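Long-range contacts in cell division control protein Cdc48 (Mycobacterium smegmatis, PDB 5E7P), which probably binds and hydrolyses ATP, as a member of the AAA ATPase family with two ATPase modules in tandem: residues Leu47-Ile52 with Glu699-Ala704; Arg660-Thr665 with Asp692-Leu697; Asp686-Ala691 with Glu724-Ser729. All blocks are in the same frame, centred on the assembly; numbering follows the deposited sequence.

Interaction 1. Residues Leu47-Ile52 with Glu699-Ala704; sequences LAALGI and ESAMTA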
# COMPACT_ATOMS: atom_id res chain seq x y z
N LEU A 47 13.24 -13.46 12.24
CA LEU A 47 12.36 -12.33 11.98
C LEU A 47 12.19 -11.48 13.24
O LEU A 47 12.20 -10.25 13.18
CB LEU A 47 10.99 -12.81 11.49
CG LEU A 47 10.94 -13.57 10.16
CD1 LEU A 47 9.52 -14.00 9.85
CD2 LEU A 47 11.51 -12.72 9.03
N ALA A 48 12.03 -12.15 14.38
CA ALA A 48 11.89 -11.47 15.65
C ALA A 48 13.19 -10.77 16.06
O ALA A 48 13.17 -9.62 16.51
CB ALA A 48 11.44 -12.45 16.73
N ALA A 49 14.31 -11.46 15.89
CA ALA A 49 15.61 -10.91 16.26
C ALA A 49 16.00 -9.72 15.39
O ALA A 49 16.65 -8.78 15.86
CB ALA A 49 16.68 -12.00 16.18
N LEU A 50 15.61 -9.77 14.13
CA LEU A 50 15.92 -8.70 13.19
C LEU A 50 14.96 -7.52 13.33
O LEU A 50 15.26 -6.41 12.90
CB LEU A 50 15.91 -9.22 11.76
CG LEU A 50 17.06 -10.17 11.40
CD1 LEU A 50 16.95 -10.61 9.95
CD2 LEU A 50 18.41 -9.52 11.68
N GLY A 51 13.80 -7.76 13.94
CA GLY A 51 12.82 -6.71 14.16
C GLY A 51 11.89 -6.51 12.98
O GLY A 51 11.38 -5.41 12.76
N ILE A 52 11.66 -7.58 12.22
CA ILE A 52 10.80 -7.51 11.05
C ILE A 52 9.68 -8.54 11.10
O ILE A 52 9.73 -9.49 11.89
CB ILE A 52 11.59 -7.74 9.76
CG1 ILE A 52 12.25 -9.12 9.79
CG2 ILE A 52 12.63 -6.64 9.57
CD1 ILE A 52 13.09 -9.41 8.57
N GLU A 699 14.75 -7.98 21.35
CA GLU A 699 16.07 -7.99 21.96
C GLU A 699 16.39 -9.35 22.56
O GLU A 699 17.53 -9.82 22.49
CB GLU A 699 16.17 -6.90 23.02
CG GLU A 699 17.56 -6.71 23.59
CD GLU A 699 18.58 -6.29 22.53
OE1 GLU A 699 18.18 -5.64 21.54
OE2 GLU A 699 19.77 -6.62 22.70
N SER A 700 15.39 -9.99 23.17
CA SER A 700 15.57 -11.30 23.77
C SER A 700 15.97 -12.33 22.72
O SER A 700 16.93 -13.09 22.91
CB SER A 700 14.30 -11.77 24.48
OG SER A 700 14.02 -10.96 25.61
N ALA A 701 15.24 -12.34 21.61
CA ALA A 701 15.51 -13.28 20.53
C ALA A 701 16.90 -13.06 19.95
O ALA A 701 17.62 -14.01 19.67
CB ALA A 701 14.45 -13.14 19.43
N MET A 702 17.28 -11.79 19.80
CA MET A 702 18.60 -11.44 19.27
C MET A 702 19.71 -11.84 20.25
O MET A 702 20.77 -12.31 19.84
CB MET A 702 18.67 -9.95 18.95
CG MET A 702 20.05 -9.48 18.48
SD MET A 702 20.59 -10.24 16.94
CE MET A 702 19.89 -9.13 15.72
N THR A 703 19.45 -11.65 21.54
CA THR A 703 20.39 -12.04 22.57
C THR A 703 20.64 -13.55 22.52
O THR A 703 21.77 -14.01 22.71
CB THR A 703 19.89 -11.64 23.98
OG1 THR A 703 19.85 -10.21 24.08
CG2 THR A 703 20.81 -12.18 25.06
N ALA A 704 19.59 -14.31 22.24
CA ALA A 704 19.68 -15.76 22.17
C ALA A 704 20.40 -16.23 20.90
O ALA A 704 21.19 -17.17 20.94
CB ALA A 704 18.31 -16.39 22.27
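Ala48 and Ala49 of the 47-50 helical turn meet Ala701 and Met702 of the 699-704 helix, and three of these four residues offer nothing larger than a methyl group. This brings the backbones close, the CA atoms of Ala49 and Met702 lying 4.3 Å apart. The apolar contacts are mostly methyl against backbone or methyl against methyl. Ala49 CB rests 3.7 Å from Met702 CA, while Ala701 CB answers from the other helix, 3.9 Å from Ala49 N; Ala48 CB meets the same methyl, 4.1 Å from Ala701 CB, which thus sits against two consecutive alanines. The longer side chains are Met702 and, at the margin, Leu50. With Met702 CG anti to the backbone N (chi1 176°) and further bends at chi2 and chi3, the chain brings CE 3.3 Å from Ala49 O and within 4.3 Å of Leu50 CD2. Strand 22-28 adds Leu22 against both Ala49 and Met702.

No hydrogen bond crosses between the two segments. The first helix closes in a Schellman motif: Ile52 N donates to Leu47 O over 2.9 Å, Gly51 N makes a weak bond to Ala48 O, and Gly51 takes the positive phi of 86° that turns the chain out of the helix. In the second helix Thr703, whose CB points away from the contact, folds its hydroxyl back, OG1 donating to Glu699 O over 2.8 Å. The backbone N of Thr703 reaches that oxygen from the opposite face of the carbonyl plane, so two donors of one residue grip it.

The arrangement is a close, alanine-lined helix packing, and here it docks the CDC48-type N-terminal domain, a member of the double-psi barrel clan, onto the AAA+ lid at the far end of the chain.

Interaction 2. Residues Arg660-Thr665 with Asp692-Leu697; sequences RDILRT and DCVALL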
# COMPACT_ATOMS: atom_id res chain seq x y z
N ARG A 660 0.30 -9.56 28.66
CA ARG A 660 0.29 -10.98 28.35
C ARG A 660 -0.08 -11.20 26.89
O ARG A 660 0.59 -11.96 26.18
CB ARG A 660 -0.69 -11.73 29.25
CG ARG A 660 -0.17 -12.03 30.64
CD ARG A 660 -1.32 -12.37 31.59
NE ARG A 660 -0.86 -13.01 32.82
CZ ARG A 660 -0.38 -12.35 33.87
NH1 ARG A 660 -0.29 -11.03 33.85
NH2 ARG A 660 0.01 -13.02 34.95
N ASP A 661 -1.14 -10.54 26.44
CA ASP A 661 -1.60 -10.64 25.06
C ASP A 661 -0.54 -10.17 24.08
O ASP A 661 -0.24 -10.85 23.09
CB ASP A 661 -2.88 -9.82 24.86
CG ASP A 661 -3.99 -10.23 25.80
OD1 ASP A 661 -3.94 -11.36 26.34
OD2 ASP A 661 -4.93 -9.43 26.00
N ILE A 662 0.02 -8.99 24.35
CA ILE A 662 1.05 -8.41 23.50
C ILE A 662 2.27 -9.31 23.38
O ILE A 662 2.77 -9.54 22.27
CB ILE A 662 1.46 -7.02 24.02
CG1 ILE A 662 0.27 -6.06 23.99
CG2 ILE A 662 2.60 -6.46 23.19
CD1 ILE A 662 0.50 -4.76 24.71
N LEU A 663 2.76 -9.82 24.50
CA LEU A 663 3.88 -10.75 24.48
C LEU A 663 3.54 -12.02 23.71
O LEU A 663 4.32 -12.46 22.86
CB LEU A 663 4.32 -11.10 25.91
CG LEU A 663 5.04 -10.00 26.70
CD1 LEU A 663 5.32 -10.47 28.12
CD2 LEU A 663 6.32 -9.58 26.00
N ARG A 664 2.38 -12.59 23.99
CA ARG A 664 1.95 -13.82 23.32
C ARG A 664 1.73 -13.63 21.82
O ARG A 664 2.09 -14.49 21.03
CB ARG A 664 0.70 -14.40 23.97
CG ARG A 664 0.98 -15.17 25.24
CD ARG A 664 -0.13 -16.16 25.55
NE ARG A 664 0.30 -17.13 26.55
CZ ARG A 664 0.25 -16.91 27.86
NH1 ARG A 664 -0.22 -15.76 28.33
NH2 ARG A 664 0.67 -17.84 28.71
N THR A 665 1.14 -12.49 21.45
CA THR A 665 0.92 -12.18 20.04
C THR A 665 2.25 -12.08 19.30
O THR A 665 2.44 -12.73 18.27
CB THR A 665 0.14 -10.86 19.87
OG1 THR A 665 -1.24 -11.06 20.23
CG2 THR A 665 0.20 -10.38 18.43
N ASP A 692 7.49 -1.20 24.02
CA ASP A 692 8.57 -1.67 24.87
C ASP A 692 8.57 -3.20 24.99
O ASP A 692 9.63 -3.82 24.98
CB ASP A 692 8.48 -1.05 26.27
CG ASP A 692 8.92 0.39 26.30
OD1 ASP A 692 9.79 0.77 25.48
OD2 ASP A 692 8.39 1.16 27.13
N CYS A 693 7.38 -3.78 25.08
CA CYS A 693 7.24 -5.23 25.18
C CYS A 693 7.70 -5.91 23.89
O CYS A 693 8.42 -6.90 23.92
CB CYS A 693 5.79 -5.62 25.50
SG CYS A 693 5.16 -4.99 27.07
N VAL A 694 7.25 -5.37 22.76
CA VAL A 694 7.65 -5.87 21.45
C VAL A 694 9.17 -5.81 21.28
O VAL A 694 9.78 -6.71 20.70
CB VAL A 694 6.96 -5.06 20.32
CG1 VAL A 694 7.50 -5.45 18.95
CG2 VAL A 694 5.45 -5.25 20.38
N ALA A 695 9.77 -4.75 21.81
CA ALA A 695 11.22 -4.57 21.72
C ALA A 695 11.97 -5.50 22.66
O ALA A 695 13.11 -5.88 22.39
CB ALA A 695 11.59 -3.12 22.00
N LEU A 696 11.33 -5.87 23.77
CA LEU A 696 11.94 -6.79 24.73
C LEU A 696 12.04 -8.20 24.15
O LEU A 696 12.99 -8.92 24.42
CB LEU A 696 11.16 -6.80 26.04
CG LEU A 696 11.76 -7.67 27.16
CD1 LEU A 696 13.16 -7.20 27.52
CD2 LEU A 696 10.87 -7.69 28.39
N LEU A 697 11.06 -8.58 23.34
CA LEU A 697 11.06 -9.88 22.68
C LEU A 697 12.06 -9.90 21.54
O LEU A 697 12.75 -10.89 21.32
CB LEU A 697 9.66 -10.21 22.15
CG LEU A 697 8.59 -10.54 23.18
CD1 LEU A 697 7.22 -10.55 22.51
CD2 LEU A 697 8.88 -11.88 23.83
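Helices 660-665 and 692-697 run in the same general direction, their axes 9.4 Å apart at closest approach and crossing at -38°, with Leu663 and Cys693 as the pair nearest in backbone. No hydrogen bond joins the two, and the interface is built from aliphatic branches and one cysteine.

Leu663 carries most of it through a single methyl. Its CD2 touches two residues one helical turn apart, lying 4.0 Å from Cys693 CB and 3.7 Å from Leu697 CD1, so it bridges successive turns of the opposing helix. The two leucine side chains cross obliquely, and Leu697 CG, beside its backbone N (chi1 -71°), sends CD1 on to within 3.5 Å of Leu663 O. Ile662 works on the neighbouring strip. Its CG2 branch, anti to the backbone N, reaches Cys693 CB at 4.0 Å and Val694 CG2 at 4.2 Å, the isoleucine and valine chains crossing at about a right angle. Cys693 CB thus receives one methyl from each of two consecutive residues.

Polar groups of the first helix are held away from this seam. Thr665 OG1 donates to Asp661 O, standing above the carbonyl plane, while Arg660 and Arg664 form salt bridges with Asp683 and Asp679 of helix 678-684. That helix also covers Leu663 through Leu681.

Val694 touches a bound ADP, and Ile662 lies near Gly488, another residue of that nucleotide site. The contact is therefore helix packing at the AAA+ lid that runs up to the wall of the second nucleotide pocket.

Interaction 3. Residues Asp686-Ala691 with Glu724-Ser729; sequences DGYSAA and ETVRPS. With ADP (adenosine-5'-diphosphate), chain D.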
# COMPACT_ATOMS: atom_id res chain seq x y z
N ASP A 686 5.80 -3.71 34.57
CA ASP A 686 5.09 -2.46 34.81
C ASP A 686 5.94 -1.29 34.31
O ASP A 686 7.14 -1.23 34.57
CB ASP A 686 4.77 -2.30 36.30
CG ASP A 686 3.70 -1.25 36.55
OD1 ASP A 686 2.51 -1.54 36.32
OD2 ASP A 686 4.06 -0.13 36.99
N GLY A 687 5.32 -0.37 33.58
CA GLY A 687 6.02 0.77 33.03
C GLY A 687 6.46 0.54 31.59
O GLY A 687 6.89 1.47 30.91
N TYR A 688 6.34 -0.70 31.13
CA TYR A 688 6.64 -1.03 29.74
C TYR A 688 5.42 -0.78 28.86
O TYR A 688 4.35 -1.34 29.10
CB TYR A 688 7.07 -2.49 29.61
CG TYR A 688 8.51 -2.75 30.01
CD1 TYR A 688 8.92 -2.63 31.33
CD2 TYR A 688 9.45 -3.11 29.06
CE1 TYR A 688 10.23 -2.86 31.70
CE2 TYR A 688 10.77 -3.35 29.42
CZ TYR A 688 11.15 -3.22 30.74
OH TYR A 688 12.45 -3.46 31.09
N SER A 689 5.58 0.07 27.85
CA SER A 689 4.52 0.30 26.88
C SER A 689 4.41 -0.92 25.97
O SER A 689 5.20 -1.85 26.08
CB SER A 689 4.82 1.54 26.04
OG SER A 689 5.87 1.29 25.13
N ALA A 690 3.44 -0.89 25.07
CA ALA A 690 3.26 -1.97 24.11
C ALA A 690 4.51 -2.12 23.24
O ALA A 690 4.99 -3.23 23.01
CB ALA A 690 2.03 -1.72 23.24
N ALA A 691 5.03 -0.99 22.77
CA ALA A 691 6.23 -0.99 21.95
C ALA A 691 7.43 -1.52 22.73
O ALA A 691 8.29 -2.20 22.17
CB ALA A 691 6.51 0.42 21.40
N GLU A 724 18.13 -5.18 30.36
CA GLU A 724 19.15 -4.20 30.71
C GLU A 724 19.20 -3.09 29.68
O GLU A 724 19.47 -1.93 30.01
CB GLU A 724 20.52 -4.87 30.85
CG GLU A 724 20.57 -5.97 31.90
CD GLU A 724 21.94 -6.62 31.99
OE1 GLU A 724 22.86 -6.20 31.26
OE2 GLU A 724 22.09 -7.56 32.81
N THR A 725 18.93 -3.43 28.42
CA THR A 725 18.94 -2.45 27.34
C THR A 725 17.54 -1.93 27.03
O THR A 725 17.38 -0.77 26.63
CB THR A 725 19.58 -3.01 26.05
OG1 THR A 725 18.75 -4.05 25.51
CG2 THR A 725 20.96 -3.58 26.35
N VAL A 726 16.53 -2.77 27.20
CA VAL A 726 15.15 -2.36 26.98
C VAL A 726 14.49 -1.95 28.30
O VAL A 726 14.08 -2.79 29.09
CB VAL A 726 14.32 -3.47 26.31
CG1 VAL A 726 12.91 -2.98 26.02
CG2 VAL A 726 15.00 -3.94 25.03
N ARG A 727 14.40 -0.64 28.51
CA ARG A 727 13.92 -0.10 29.77
C ARG A 727 12.46 0.35 29.69
O ARG A 727 11.95 0.55 28.59
CB ARG A 727 14.82 1.07 30.20
CG ARG A 727 16.29 0.71 30.32
CD ARG A 727 16.47 -0.53 31.18
NE ARG A 727 15.93 -0.33 32.53
CZ ARG A 727 15.62 -1.33 33.36
NH1 ARG A 727 15.80 -2.59 32.98
NH2 ARG A 727 15.13 -1.06 34.56
N PRO A 728 11.80 0.50 30.84
CA PRO A 728 10.44 1.06 30.85
C PRO A 728 10.45 2.52 30.40
O PRO A 728 11.36 3.27 30.77
CB PRO A 728 10.02 0.95 32.32
CG PRO A 728 11.30 0.85 33.08
CD PRO A 728 12.22 0.08 32.19
N SER A 729 9.45 2.93 29.62
CA SER A 729 9.43 4.27 29.05
C SER A 729 8.27 5.13 29.56
O SER A 729 8.27 6.35 29.37
CB SER A 729 9.40 4.20 27.53
OG SER A 729 8.25 3.48 27.08
PB ADP D . 2.39 6.35 19.10
O1B ADP D . 3.81 6.25 19.60
O2B ADP D . 2.16 7.54 18.19
O3B ADP D . 1.33 6.17 20.17
PA ADP D . 1.71 3.62 18.51
O1A ADP D . 1.36 3.62 19.98
O2A ADP D . 0.68 3.21 17.49
O3A ADP D . 2.25 5.08 18.10
O5' ADP D . 2.96 2.64 18.31
C5' ADP D . 3.46 2.32 17.01
C4' ADP D . 4.24 1.01 17.09
O4' ADP D . 4.10 0.41 18.38
C3' ADP D . 3.74 0.01 16.07
O3' ADP D . 4.62 -0.06 14.94
C2' ADP D . 3.72 -1.32 16.79
O2' ADP D . 4.78 -2.17 16.33
C1' ADP D . 3.92 -1.01 18.27
N9 ADP D . 2.68 -1.40 18.99
C8 ADP D . 1.87 -0.56 19.65
N7 ADP D . 0.82 -1.22 20.21
C5 ADP D . 0.96 -2.52 19.90
C6 ADP D . 0.20 -3.76 20.17
N6 ADP D . -0.94 -3.73 20.90
N1 ADP D . 0.68 -4.92 19.67
C2 ADP D . 1.81 -4.95 18.94
N3 ADP D . 2.55 -3.86 18.65
C4 ADP D . 2.19 -2.64 19.10
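The start of lid helix 690-707, which lines the second ADP pocket, is preceded by a turn on which Tyr688 and Gly687 meet the chain leaving helix 716-725. Tyr688 is the main link. Its OH donates to Val726 O over 2.7 Å, approaching in the carbonyl plane at a C=O...donor angle of 150°. With CG anti to the carbonyl carbon (chi1 -79°), the ring takes the chain of Arg727 and Pro728 over one face: Pro728 N lies above it toward the rim, and Pro728 CD is 3.6 Å from Tyr688 CE1. Val726 CG1 adds an apolar touch at Tyr688 CE2, 4.0 Å away. One side chain thus combines a hydrogen bond at its tip with packing along its ring.

A second, weaker tie comes from the backbone, Ser729 N reaching Gly687 O over 3.2 Å with an N-H...O angle of 129°. Gly687 has a positive phi, and its backbone lies directly against the proline, Gly687 O being 3.5 Å from Pro728 CB.

Ser689 is the N-cap, and with Asp692 it forms a capping box: its OG caps the backbone N of Asp692, whose OD2 accepts from Ser689 N. Ser729 OG probably also bonds Asp692 OD2, though the modelled distance is too short to be taken literally; the cap and the chain from helix 716-725 may thus share one carboxylate. Just beyond, Ala690 CB sits over the adenine near N7 of ADP, 3.3 Å away, and Ala691 CB lies 3.9 Å from O4' of the ribose.

Around this turn, Cys693 of helix 690-707 backs Tyr688, Leu696 and Glu699 of that helix pack on Val726, and a backbone bond from Ala691 to Gly529 ties the helix start to the nucleotide-binding loop.

Overall arrangement
All three contacts draw on helix 690-707 or the turn that leads into it. Along this element they follow in order, interaction 3 at its start, interaction 2 next and interaction 1 further on. The centres of interactions 2 and 3 lie 10 Å apart, those of interactions 1 and 2 12 Å, and those of interactions 1 and 3 16 Å. Interactions 2 and 3 meet where Ile662 packs on Ala690, and interactions 1 and 3 where Glu699 packs on Thr725 and Val726; interactions 1 and 2 simply follow on along the helix. In sequence, interaction 1 spans nearly the whole chain, whereas the others are local to its C-terminal part. One lid helix therefore lies against the second ADP pocket at its start and against the N-terminal domain further along.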